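Local coordinates for protein rutinosidase (Aspergillus niger, PDB 6I1A) that hydrolyses glycosidic bonds as a secreted family 5 rutinosidase, releasing rutinose from flavonoid glycosides such as rutin, and probably also acts on the ends of beta-1,3-glucans, at residues I93-A98 with I134-L139; W157-T162 with A210-G215; N193-N198 with M240-F245; F263-Y268 with F297-G302. All blocks are in the same frame, centred on the assembly; numbering follows the deposited sequence. Where two conformers were deposited one is given.

Interaction 1. Residues I93-A98 with I134-L139; sequences IPTTYA and IDTHSL
Thr95 and Asp135 meet in the tightest part of this contact. Thr95 N donates to Asp135 O at 2.8 Å, and Thr95 OG1, set between the backbone N and the carbonyl carbon (chi1 67°), reaches the same Asp135 O at 2.9 Å from above the carbonyl plane. Threonine suits the place: beta-branched for a strand, it adds a second donor to one oxygen. His137 N then bonds to Thr95 O at 2.8 Å. Pro94, without an N-H, costs the pairing nothing, since Ile93 O accepts from Asp135 N. Pro94 CB lies over one face of the His137 ring, 3.9 Å from the centroid, a CH-pi contact; that ring is held by His137 ND1 donating to the syn side of Asp135 OD2 at 2.6 Å. Beyond the strands, Tyr97 N donates to Ser138 OG at 3.2 Å, while the Tyr97 hydroxyl bonds to Glu150 and Ser106. The isoleucine end is looser: the Ile93 and Ile134 side chains do not meet, Ile93 packing on Leu117 of helix 113-128 and Ile134 on Phe177 of helix 161-179. Strands 90-95 and 131-136 thus lie parallel in a buried beta-alpha-beta unit, linked through helix 113-128 and flanked beyond 131-136 by strand 187-190.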
# COMPACT_ATOMS: atom_id res chain seq x y z
N ILE A 93 -18.99 13.27 15.10
CA ILE A 93 -20.40 13.13 14.74
C ILE A 93 -20.61 13.30 13.25
O ILE A 93 -20.69 14.44 12.74
CB ILE A 93 -21.33 14.05 15.57
CG1 ILE A 93 -21.01 14.01 17.06
CG2 ILE A 93 -22.75 13.68 15.25
CD1 ILE A 93 -21.89 14.86 17.93
N PRO A 94 -20.67 12.20 12.48
CA PRO A 94 -20.96 12.24 11.06
C PRO A 94 -22.41 12.66 10.83
O PRO A 94 -23.33 12.13 11.44
CB PRO A 94 -20.71 10.81 10.57
CG PRO A 94 -19.79 10.25 11.61
CD PRO A 94 -20.27 10.84 12.92
N THR A 95 -22.59 13.63 9.93
CA THR A 95 -23.91 14.12 9.53
C THR A 95 -24.01 14.05 8.01
O THR A 95 -22.98 14.14 7.28
CB THR A 95 -24.13 15.55 10.02
OG1 THR A 95 -23.26 16.51 9.38
CG2 THR A 95 -23.98 15.70 11.51
N THR A 96 -25.24 13.92 7.49
CA THR A 96 -25.44 14.16 6.05
C THR A 96 -25.52 15.68 5.82
O THR A 96 -25.87 16.43 6.72
CB THR A 96 -26.68 13.49 5.49
OG1 THR A 96 -27.82 14.20 5.99
CG2 THR A 96 -26.76 12.02 5.87
N TYR A 97 -25.27 16.09 4.60
CA TYR A 97 -25.42 17.55 4.29
C TYR A 97 -26.88 17.95 4.50
O TYR A 97 -27.13 19.15 4.69
CB TYR A 97 -24.92 17.94 2.90
CG TYR A 97 -25.65 17.31 1.76
CD1 TYR A 97 -26.91 17.77 1.38
CD2 TYR A 97 -25.13 16.22 1.07
CE1 TYR A 97 -27.59 17.22 0.34
CE2 TYR A 97 -25.84 15.63 0.03
CZ TYR A 97 -27.08 16.15 -0.35
OH TYR A 97 -27.79 15.55 -1.36
N ALA A 98 -27.81 17.02 4.35
CA ALA A 98 -29.26 17.31 4.39
C ALA A 98 -29.68 17.67 5.80
O ALA A 98 -30.82 18.16 6.01
CB ALA A 98 -30.03 16.14 3.85
N ILE A 134 -17.78 18.09 14.33
CA ILE A 134 -18.95 18.03 13.45
C ILE A 134 -18.45 17.73 12.03
O ILE A 134 -17.67 18.55 11.47
CB ILE A 134 -19.83 19.29 13.50
CG1 ILE A 134 -20.34 19.57 14.91
CG2 ILE A 134 -20.95 19.15 12.49
CD1 ILE A 134 -21.05 20.91 15.03
N ASP A 135 -18.81 16.58 11.49
CA ASP A 135 -18.35 16.13 10.17
C ASP A 135 -19.50 16.17 9.18
O ASP A 135 -20.54 15.52 9.39
CB ASP A 135 -17.80 14.71 10.38
CG ASP A 135 -17.77 13.84 9.15
OD1 ASP A 135 -17.53 14.29 8.02
OD2 ASP A 135 -17.92 12.60 9.39
N THR A 136 -19.34 16.91 8.08
CA THR A 136 -20.27 16.85 6.95
C THR A 136 -19.85 15.68 6.06
O THR A 136 -18.98 15.87 5.18
CB THR A 136 -20.40 18.21 6.25
OG1 THR A 136 -19.12 18.65 5.85
CG2 THR A 136 -20.96 19.22 7.21
N HIS A 137 -20.39 14.49 6.37
CA HIS A 137 -19.91 13.23 5.81
C HIS A 137 -20.18 13.12 4.32
O HIS A 137 -19.35 12.57 3.57
CB HIS A 137 -20.59 12.10 6.59
CG HIS A 137 -19.77 10.87 6.80
ND1 HIS A 137 -18.61 10.92 7.49
CD2 HIS A 137 -20.07 9.56 6.58
CE1 HIS A 137 -18.17 9.68 7.62
NE2 HIS A 137 -19.03 8.83 7.08
N SER A 138 -21.31 13.69 3.89
CA SER A 138 -21.67 13.83 2.47
C SER A 138 -21.71 15.31 2.10
O SER A 138 -21.98 16.15 2.97
CB SER A 138 -23.02 13.20 2.16
OG SER A 138 -23.98 13.50 3.16
N LEU A 139 -21.52 15.58 0.82
CA LEU A 139 -21.74 16.95 0.27
C LEU A 139 -22.58 16.81 -0.99
O LEU A 139 -22.62 15.76 -1.63
CB LEU A 139 -20.43 17.65 -0.06
CG LEU A 139 -19.53 17.96 1.13
CD1 LEU A 139 -18.19 18.51 0.65
CD2 LEU A 139 -20.22 18.92 2.11

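Interaction 2. Residues W157-T162 with A210-G215; sequences WFYNET and ALTDHG. With NAG (2-acetamido-2-deoxy-beta-D-glucopyranose), chain D; NAG (2-acetamido-2-deoxy-beta-D-glucopyranose), chain E.
Phe158 supplies the apolar part of the contact, its CE1 coming near both Leu211 and Gly215. Phe158 CE1 lies 4.1 Å from Leu211 CD1, and Gly215 O sits at the ring edge, near the plane, 3.9 Å from the same CE1. Gly215, without a side chain, lets the Phe158 ring come close to its CA and O. One face of the Phe158 ring is covered at its centre by Trp157 CE3.

The aromatic part pairs Tyr159 with His214. In the conformer given, their rings meet obliquely, planes 40° apart, with His214 CE1 over one face of the tyrosine ring and Phe158 CB over the opposite one. Since Tyr159 was modelled in two conformers, the closeness of the pair, including the approach of its hydroxyl, is doubtful.

These residues belong to two loops of the TIM barrel, each leading into a helix, 161-179 or 213-233. A type II turn from Trp157 to Asn160 brings Tyr159 round with positive phi.

Among the polar interactions is the N-cap of helix 213-233: Gly215 N donates almost straight to Thr212 OG1 at 3.0 Å, and Asp197 is a second partner of that hydroxyl. Asn160 is the N-cap of helix 161-179, its OD1 accepting from His163 N.

Covalent chemistry uses the other end of the same amide. Asn160 ND2 is joined to C1 of an N-acetylglucosamine, whose N2 donates to Thr162 OG1 at 3.0 Å, the threonine of the Asn-Glu-Thr glycosylation sequon. A separate N-acetylglucosamine, not the one on Asn160, gives its N2 to Glu161 OE2 at 2.8 Å, in a nearly straight bond on the exposed surface.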
# COMPACT_ATOMS: atom_id res chain seq x y z
N TRP A 157 -20.10 16.01 -7.36
CA TRP A 157 -19.54 17.17 -6.64
C TRP A 157 -18.30 17.75 -7.32
O TRP A 157 -18.09 18.97 -7.35
CB TRP A 157 -19.23 16.75 -5.22
CG TRP A 157 -18.64 17.80 -4.33
CD1 TRP A 157 -19.33 18.68 -3.56
CD2 TRP A 157 -17.25 17.97 -4.01
NE1 TRP A 157 -18.46 19.44 -2.83
CE2 TRP A 157 -17.17 18.99 -3.04
CE3 TRP A 157 -16.07 17.35 -4.40
CZ2 TRP A 157 -15.98 19.48 -2.52
CZ3 TRP A 157 -14.88 17.78 -3.84
CH2 TRP A 157 -14.83 18.79 -2.89
N PHE A 158 -17.42 16.88 -7.82
CA PHE A 158 -16.15 17.31 -8.39
C PHE A 158 -16.36 18.28 -9.57
O PHE A 158 -17.14 17.95 -10.49
CB PHE A 158 -15.29 16.13 -8.85
CG PHE A 158 -14.75 15.33 -7.69
CD1 PHE A 158 -13.55 15.69 -7.12
CD2 PHE A 158 -15.41 14.21 -7.24
CE1 PHE A 158 -13.08 15.02 -6.00
CE2 PHE A 158 -14.90 13.50 -6.15
CZ PHE A 158 -13.73 13.90 -5.56
N TYR A 159 -15.62 19.38 -9.55
CA TYR A 159 -15.49 20.38 -10.66
C TYR A 159 -16.83 21.06 -10.95
O TYR A 159 -17.00 21.63 -12.05
CB TYR A 159 -14.99 19.70 -11.94
CG TYR A 159 -13.92 18.65 -11.71
CD1 TYR A 159 -12.75 18.96 -11.06
CD2 TYR A 159 -14.10 17.35 -12.14
CE1 TYR A 159 -11.77 18.00 -10.84
CE2 TYR A 159 -13.14 16.37 -11.93
CZ TYR A 159 -11.99 16.69 -11.24
OH TYR A 159 -11.07 15.68 -11.03
N ASN A 160 -17.77 21.02 -10.02
CA ASN A 160 -19.13 21.52 -10.26
C ASN A 160 -19.41 22.71 -9.35
O ASN A 160 -19.48 22.56 -8.11
CB ASN A 160 -20.12 20.38 -10.16
CG ASN A 160 -21.57 20.78 -10.35
OD1 ASN A 160 -22.08 21.72 -9.72
ND2 ASN A 160 -22.21 20.03 -11.24
N GLU A 161 -19.64 23.90 -9.93
CA GLU A 161 -19.82 25.12 -9.13
C GLU A 161 -21.15 25.15 -8.41
O GLU A 161 -21.24 25.80 -7.36
CB GLU A 161 -19.75 26.35 -10.04
CG GLU A 161 -19.64 27.66 -9.30
CD GLU A 161 -19.33 28.78 -10.30
OE1 GLU A 161 -18.14 28.84 -10.74
OE2 GLU A 161 -20.26 29.50 -10.71
N THR A 162 -22.19 24.51 -8.94
CA THR A 162 -23.47 24.42 -8.21
C THR A 162 -23.25 23.70 -6.88
O THR A 162 -23.60 24.19 -5.78
CB THR A 162 -24.53 23.63 -8.98
OG1 THR A 162 -24.71 24.22 -10.27
CG2 THR A 162 -25.86 23.46 -8.27
N ALA A 210 -7.05 6.39 -4.83
CA ALA A 210 -8.50 6.69 -4.86
C ALA A 210 -8.74 8.14 -5.27
O ALA A 210 -9.89 8.43 -5.67
CB ALA A 210 -9.06 6.45 -3.51
N LEU A 211 -7.77 9.00 -5.24
CA LEU A 211 -7.92 10.45 -5.57
C LEU A 211 -6.83 10.86 -6.53
O LEU A 211 -5.63 10.74 -6.17
CB LEU A 211 -7.94 11.25 -4.27
CG LEU A 211 -8.16 12.78 -4.41
CD1 LEU A 211 -9.60 13.08 -4.90
CD2 LEU A 211 -7.89 13.49 -3.10
N THR A 212 -7.22 11.31 -7.71
CA THR A 212 -6.26 11.81 -8.72
C THR A 212 -5.76 13.21 -8.36
O THR A 212 -6.34 13.89 -7.52
CB THR A 212 -6.83 11.84 -10.14
OG1 THR A 212 -7.79 12.92 -10.21
CG2 THR A 212 -7.51 10.54 -10.49
N ASP A 213 -4.65 13.66 -8.98
CA ASP A 213 -4.19 15.04 -8.77
C ASP A 213 -5.25 16.04 -9.20
O ASP A 213 -5.42 17.07 -8.53
CB ASP A 213 -2.88 15.29 -9.54
CG ASP A 213 -1.61 14.82 -8.81
OD1 ASP A 213 -1.57 14.59 -7.53
OD2 ASP A 213 -0.60 14.69 -9.53
N HIS A 214 -5.99 15.76 -10.27
CA HIS A 214 -7.07 16.65 -10.73
C HIS A 214 -8.15 16.74 -9.63
O HIS A 214 -8.61 17.84 -9.30
CB HIS A 214 -7.64 16.05 -12.01
CG HIS A 214 -8.59 16.87 -12.79
ND1 HIS A 214 -9.89 16.43 -13.07
CD2 HIS A 214 -8.44 18.06 -13.41
CE1 HIS A 214 -10.50 17.33 -13.82
NE2 HIS A 214 -9.65 18.38 -14.00
N GLY A 215 -8.62 15.60 -9.12
CA GLY A 215 -9.60 15.63 -8.03
C GLY A 215 -9.05 16.29 -6.81
O GLY A 215 -9.78 17.02 -6.14
C1 NAG D . -23.66 20.19 -11.39
C2 NAG D . -24.19 21.00 -12.56
C3 NAG D . -25.72 20.86 -12.52
C4 NAG D . -26.10 19.41 -12.55
C5 NAG D . -25.51 18.60 -11.40
C6 NAG D . -25.72 17.08 -11.54
C7 NAG D . -22.97 22.95 -13.32
C8 NAG D . -22.72 24.38 -13.02
N2 NAG D . -23.80 22.37 -12.48
O3 NAG D . -26.26 21.44 -13.75
O4 NAG D . -27.55 19.28 -12.38
O5 NAG D . -24.09 18.83 -11.43
O6 NAG D . -25.36 16.52 -10.27
O7 NAG D . -22.49 22.33 -14.28
C1 NAG E . -22.11 30.28 -7.19
C2 NAG E . -22.97 30.54 -8.46
C3 NAG E . -22.46 31.86 -9.07
C4 NAG E . -22.39 32.98 -8.08
C5 NAG E . -21.58 32.52 -6.88
C6 NAG E . -21.48 33.59 -5.83
C7 NAG E . -23.73 28.59 -9.69
C8 NAG E . -23.34 27.57 -10.70
N2 NAG E . -22.79 29.49 -9.40
O3 NAG E . -23.22 32.21 -10.27
O4 NAG E . -21.65 34.10 -8.73
O5 NAG E . -22.27 31.39 -6.31
O6 NAG E . -22.79 33.92 -5.44
O7 NAG E . -24.84 28.55 -9.11

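Interaction 3. Residues N193-N198 with M240-F245; sequences NEPADN and MFQGSF. With NAG (2-acetamido-2-deoxy-beta-D-glucopyranose), chain F; EDO (1,2-ethanediol), chain K; EDO (1,2-ethanediol), chain H.
The Asn-Glu-Pro motif of family 5 glycosidases, here Asn193 to Pro195, rests on Gln242 and Ser244 of 240-245. In this family the motif borders the active-site cleft. Glu194 N donates to Gln242 OE1 at 2.8 Å, in the plane of the amide and on a lone pair. Gln242 is suited to the task because its amide works at both ends: the chain bends at chi2 (-55°), which swings CD back, and NE2 donates to Ser244 O at 2.9 Å, with a second acceptor in Asp264 O. Ser244, small and hydroxylated, has its OG anti to the backbone N and donates to Pro195 O at 2.7 Å. Phe245 comes obliquely to the glutamate, with Phe245 CZ 3.6 Å from Glu194 CD and the ring and carboxylate planes 56° apart. The Glu194 carboxylate receives both hydroxyls of a 1,2-ethanediol, probably from the crystallisation liquor, its O1 on Glu194 OE1 at 2.6 Å and its O2 on Glu194 OE2 at 2.7 Å. The glutamate is therefore fixed through its backbone by the glutamine, the bond from His266 ND1 to Glu194 OE2 probably helps to orient its carboxylate, and that carboxylate can receive hydroxyl groups, consistent with a sugar-binding cleft.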
# COMPACT_ATOMS: atom_id res chain seq x y z
N ASN A 193 -15.42 14.32 3.96
CA ASN A 193 -15.03 12.97 4.42
C ASN A 193 -14.76 12.09 3.23
O ASN A 193 -15.63 11.92 2.35
CB ASN A 193 -16.16 12.37 5.25
CG ASN A 193 -15.77 11.00 5.76
OD1 ASN A 193 -15.01 10.91 6.72
ND2 ASN A 193 -16.30 9.95 5.13
N GLU A 194 -13.54 11.54 3.12
CA GLU A 194 -13.14 10.53 2.13
C GLU A 194 -13.56 10.91 0.70
O GLU A 194 -14.14 10.09 -0.02
CB GLU A 194 -13.63 9.15 2.55
CG GLU A 194 -13.04 8.67 3.84
CD GLU A 194 -13.52 7.28 4.24
OE1 GLU A 194 -14.21 6.58 3.47
OE2 GLU A 194 -13.02 6.80 5.34
N PRO A 195 -13.16 12.11 0.22
CA PRO A 195 -13.37 12.41 -1.20
C PRO A 195 -12.53 11.45 -2.05
O PRO A 195 -11.36 11.17 -1.73
CB PRO A 195 -12.88 13.87 -1.32
CG PRO A 195 -11.86 14.01 -0.20
CD PRO A 195 -12.39 13.15 0.91
N ALA A 196 -13.08 10.97 -3.16
CA ALA A 196 -12.40 10.02 -4.05
C ALA A 196 -13.02 10.13 -5.43
O ALA A 196 -14.23 9.99 -5.52
CB ALA A 196 -12.49 8.64 -3.49
N ASP A 197 -12.18 10.35 -6.44
CA ASP A 197 -12.64 10.46 -7.83
C ASP A 197 -12.15 9.31 -8.67
O ASP A 197 -12.40 9.34 -9.93
CB ASP A 197 -12.23 11.78 -8.49
CG ASP A 197 -10.76 11.90 -8.70
OD1 ASP A 197 -10.02 11.21 -7.99
OD2 ASP A 197 -10.33 12.72 -9.55
N ASN A 198 -11.43 8.33 -8.13
CA ASN A 198 -10.80 7.26 -8.97
C ASN A 198 -11.12 5.89 -8.40
O ASN A 198 -10.33 4.94 -8.66
CB ASN A 198 -9.32 7.46 -9.10
CG ASN A 198 -8.73 6.61 -10.19
OD1 ASN A 198 -9.33 6.44 -11.25
ND2 ASN A 198 -7.54 6.02 -9.91
N MET A 240 -10.71 20.52 10.53
CA MET A 240 -10.15 19.18 10.39
C MET A 240 -10.32 18.71 8.94
O MET A 240 -11.47 18.60 8.43
CB MET A 240 -10.89 18.25 11.35
CG MET A 240 -10.43 16.79 11.23
SD MET A 240 -11.01 15.74 12.60
CE MET A 240 -9.93 16.27 13.92
N PHE A 241 -9.20 18.51 8.29
CA PHE A 241 -9.10 18.15 6.88
C PHE A 241 -8.89 16.64 6.76
O PHE A 241 -7.82 16.13 7.15
CB PHE A 241 -7.97 18.93 6.21
CG PHE A 241 -7.79 18.65 4.75
CD1 PHE A 241 -8.80 18.08 3.96
CD2 PHE A 241 -6.60 19.00 4.14
CE1 PHE A 241 -8.58 17.80 2.61
CE2 PHE A 241 -6.41 18.75 2.79
CZ PHE A 241 -7.37 18.14 2.03
N GLN A 242 -9.91 15.95 6.24
CA GLN A 242 -9.83 14.52 5.88
C GLN A 242 -9.38 14.45 4.42
O GLN A 242 -10.22 14.58 3.51
CB GLN A 242 -11.18 13.86 6.13
CG GLN A 242 -11.13 12.37 6.37
CD GLN A 242 -10.43 11.63 5.25
OE1 GLN A 242 -10.98 11.50 4.15
NE2 GLN A 242 -9.20 11.17 5.48
N GLY A 243 -8.06 14.35 4.20
CA GLY A 243 -7.48 14.41 2.86
C GLY A 243 -7.48 13.08 2.16
O GLY A 243 -6.47 12.66 1.59
N SER A 244 -8.63 12.42 2.12
CA SER A 244 -8.78 11.11 1.45
C SER A 244 -7.79 10.15 2.11
O SER A 244 -7.60 10.17 3.32
CB SER A 244 -8.65 11.26 -0.05
OG SER A 244 -9.09 10.10 -0.75
N PHE A 245 -7.11 9.34 1.31
CA PHE A 245 -6.13 8.34 1.78
C PHE A 245 -4.77 8.72 1.27
O PHE A 245 -3.88 7.86 1.25
CB PHE A 245 -6.57 6.94 1.37
CG PHE A 245 -7.98 6.61 1.77
CD1 PHE A 245 -8.28 6.30 3.10
CD2 PHE A 245 -8.99 6.69 0.86
CE1 PHE A 245 -9.61 6.05 3.45
CE2 PHE A 245 -10.30 6.45 1.20
CZ PHE A 245 -10.61 6.13 2.49
C1 NAG F . -6.94 5.14 -10.90
C2 NAG F . -5.41 5.33 -10.96
C3 NAG F . -4.84 4.21 -11.90
C4 NAG F . -5.26 2.84 -11.43
C5 NAG F . -6.77 2.77 -11.42
C6 NAG F . -7.28 1.44 -10.95
C7 NAG F . -4.58 7.60 -10.66
C8 NAG F . -4.19 8.89 -11.35
N2 NAG F . -5.07 6.66 -11.43
O3 NAG F . -3.39 4.29 -11.81
O4 NAG F . -4.83 1.87 -12.44
O5 NAG F . -7.23 3.81 -10.49
O6 NAG F . -8.69 1.30 -11.15
O7 NAG F . -4.50 7.48 -9.43
C1 EDO K . -14.60 3.27 4.27
O1 EDO K . -15.34 4.45 4.34
C2 EDO K . -13.56 3.26 5.34
O2 EDO K . -12.45 4.17 5.08
C1 EDO H . -4.08 13.40 5.08
O1 EDO H . -4.01 13.05 3.73
C2 EDO H . -5.21 12.68 5.68
O2 EDO H . -6.14 13.53 6.15

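Interaction 4. Residues F263-Y268 with F297-G302; sequences FDTHHY and FPVFVG. With EDO (1,2-ethanediol), chain H.
Phe263 and Asp264 pair in register with Val299 and Phe300 on parallel strands, their axes at 42°, with Phe263 N bonded to Pro298 O at 2.9 Å, Phe300 N to Phe263 O at 2.8 Å and Thr265 N to Phe300 O at 3.0 Å. On the face of Phe263, Thr265, Val299 and Val301 the packing is largely apolar. Phe263 CE2 lies 3.8 Å from Phe297 CB, the two rings meeting obliquely with planes nearly perpendicular. The Thr265 hydroxyl is set among valine methyls, OG1 3.5 Å from Val301 CG2 and close to Val299 CG1 as well; beta-branched residues favour the extended backbone. His267 crosses Val301 at about a right angle and brings CD2 against CG1.

On the face that Asp264 shares with Phe300, the polar contacts gather at Asp264. Asp264 CG stands anti to the backbone N (chi1 172°), and OD1 accepts a weak, bent bond from Gly302 N at 2.9 Å; Gly302, lacking a side chain, allows the carboxylate this close to its CA. Asp264 OD2 takes His266 NE2 at 2.8 Å from above the carboxylate plane, and Arg92 adds a salt bridge to the same oxygen. Asp264 thus probably helps to position His266, whose other ring nitrogen serves Glu194. Neighbouring parallel strands joined through helix 280-290 form the beta-alpha-beta unit typical of a TIM barrel.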
# COMPACT_ATOMS: atom_id res chain seq x y z
N PHE A 263 -5.17 17.33 10.51
CA PHE A 263 -5.55 16.28 9.57
C PHE A 263 -6.34 15.18 10.27
O PHE A 263 -6.02 14.86 11.42
CB PHE A 263 -4.32 15.67 8.92
CG PHE A 263 -3.63 16.57 7.94
CD1 PHE A 263 -4.19 16.78 6.71
CD2 PHE A 263 -2.33 16.99 8.19
CE1 PHE A 263 -3.55 17.57 5.76
CE2 PHE A 263 -1.67 17.78 7.26
CZ PHE A 263 -2.29 18.04 6.03
N ASP A 264 -7.29 14.60 9.56
CA ASP A 264 -8.03 13.40 10.02
C ASP A 264 -7.61 12.25 9.14
O ASP A 264 -7.89 12.23 7.91
CB ASP A 264 -9.52 13.63 9.87
CG ASP A 264 -10.38 12.41 10.14
OD1 ASP A 264 -9.80 11.41 10.60
OD2 ASP A 264 -11.64 12.44 9.95
N THR A 265 -6.86 11.29 9.68
CA THR A 265 -6.50 10.08 8.97
C THR A 265 -7.41 8.92 9.33
O THR A 265 -7.87 8.85 10.48
CB THR A 265 -5.03 9.70 9.21
OG1 THR A 265 -4.85 9.60 10.63
CG2 THR A 265 -4.08 10.70 8.58
N HIS A 266 -7.73 8.10 8.35
CA HIS A 266 -8.63 6.94 8.57
C HIS A 266 -7.83 5.69 8.29
O HIS A 266 -7.30 5.54 7.19
CB HIS A 266 -9.84 6.99 7.63
CG HIS A 266 -10.78 8.10 7.93
ND1 HIS A 266 -11.96 8.29 7.21
CD2 HIS A 266 -10.74 9.06 8.87
CE1 HIS A 266 -12.59 9.35 7.70
NE2 HIS A 266 -11.86 9.88 8.72
N HIS A 267 -7.70 4.80 9.27
CA HIS A 267 -6.87 3.57 9.12
C HIS A 267 -7.71 2.34 9.41
O HIS A 267 -8.14 2.16 10.57
CB HIS A 267 -5.66 3.63 10.10
CG HIS A 267 -4.72 4.74 9.81
ND1 HIS A 267 -4.21 4.99 8.56
CD2 HIS A 267 -4.22 5.68 10.65
CE1 HIS A 267 -3.38 6.04 8.66
NE2 HIS A 267 -3.38 6.50 9.91
N TYR A 268 -7.88 1.52 8.40
CA TYR A 268 -8.63 0.27 8.48
C TYR A 268 -7.82 -0.88 7.94
O TYR A 268 -6.84 -0.71 7.21
CB TYR A 268 -9.95 0.42 7.70
CG TYR A 268 -10.96 1.33 8.35
CD1 TYR A 268 -11.64 0.92 9.48
CD2 TYR A 268 -11.24 2.60 7.85
CE1 TYR A 268 -12.63 1.68 10.07
CE2 TYR A 268 -12.25 3.35 8.42
CZ TYR A 268 -12.93 2.90 9.52
OH TYR A 268 -14.00 3.64 10.02
N PHE A 297 1.75 19.85 10.60
CA PHE A 297 0.43 19.93 11.25
C PHE A 297 0.14 18.71 12.13
O PHE A 297 0.65 17.62 11.89
CB PHE A 297 -0.65 20.02 10.17
CG PHE A 297 -0.56 21.29 9.33
CD1 PHE A 297 -0.99 22.47 9.87
CD2 PHE A 297 -0.03 21.24 8.05
CE1 PHE A 297 -0.85 23.65 9.15
CE2 PHE A 297 0.09 22.43 7.31
CZ PHE A 297 -0.32 23.60 7.87
N PRO A 298 -0.75 18.91 13.11
CA PRO A 298 -1.16 17.80 13.96
C PRO A 298 -2.08 16.86 13.16
O PRO A 298 -2.74 17.26 12.18
CB PRO A 298 -1.88 18.43 15.12
CG PRO A 298 -2.38 19.78 14.57
CD PRO A 298 -1.33 20.16 13.56
N VAL A 299 -2.14 15.59 13.61
CA VAL A 299 -2.93 14.52 13.01
C VAL A 299 -3.81 13.90 14.10
O VAL A 299 -3.36 13.68 15.20
CB VAL A 299 -2.02 13.46 12.37
CG1 VAL A 299 -2.78 12.21 11.88
CG2 VAL A 299 -1.24 14.09 11.22
N PHE A 300 -5.03 13.60 13.74
CA PHE A 300 -5.97 12.83 14.59
C PHE A 300 -6.49 11.65 13.76
O PHE A 300 -6.85 11.85 12.61
CB PHE A 300 -7.11 13.72 15.01
CG PHE A 300 -8.12 13.14 15.97
CD1 PHE A 300 -7.77 12.95 17.30
CD2 PHE A 300 -9.39 12.78 15.57
CE1 PHE A 300 -8.68 12.41 18.21
CE2 PHE A 300 -10.31 12.24 16.46
CZ PHE A 300 -9.95 12.10 17.79
N VAL A 301 -6.52 10.44 14.33
CA VAL A 301 -6.96 9.25 13.60
C VAL A 301 -8.46 9.18 13.78
O VAL A 301 -8.97 8.54 14.74
CB VAL A 301 -6.21 7.98 14.06
CG1 VAL A 301 -6.73 6.77 13.31
CG2 VAL A 301 -4.73 8.17 13.81
N GLY A 302 -9.21 9.91 12.96
CA GLY A 302 -10.65 10.07 13.20
C GLY A 302 -11.50 8.85 12.95
O GLY A 302 -12.69 8.89 13.36
C1 EDO H . -4.08 13.40 5.08
O1 EDO H . -4.01 13.05 3.73
C2 EDO H . -5.21 12.68 5.68
O2 EDO H . -6.14 13.53 6.15

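All four contacts belong to the TIM-barrel fold of this family 5 enzyme. Interaction 1 comes first along the chain and interaction 4 last, while interactions 2 and 3 cross, their segments alternating. Interactions 1 and 4 each join neighbouring parallel strands; the centres of the two contacts are about 17 Å apart and they do not touch. Interaction 3 meets both: His137 packs on Asn193, and Glu194 bonds to His266, where strands 239-241 and 261-269 are neighbours in one sheet. Interaction 2 is peripheral, about 20 Å from the chain centre. The Asn-Glu-Pro loop thus touches strand ends of interactions 1 and 4 and, through Asp197 and Thr212, the surface loop of interaction 2.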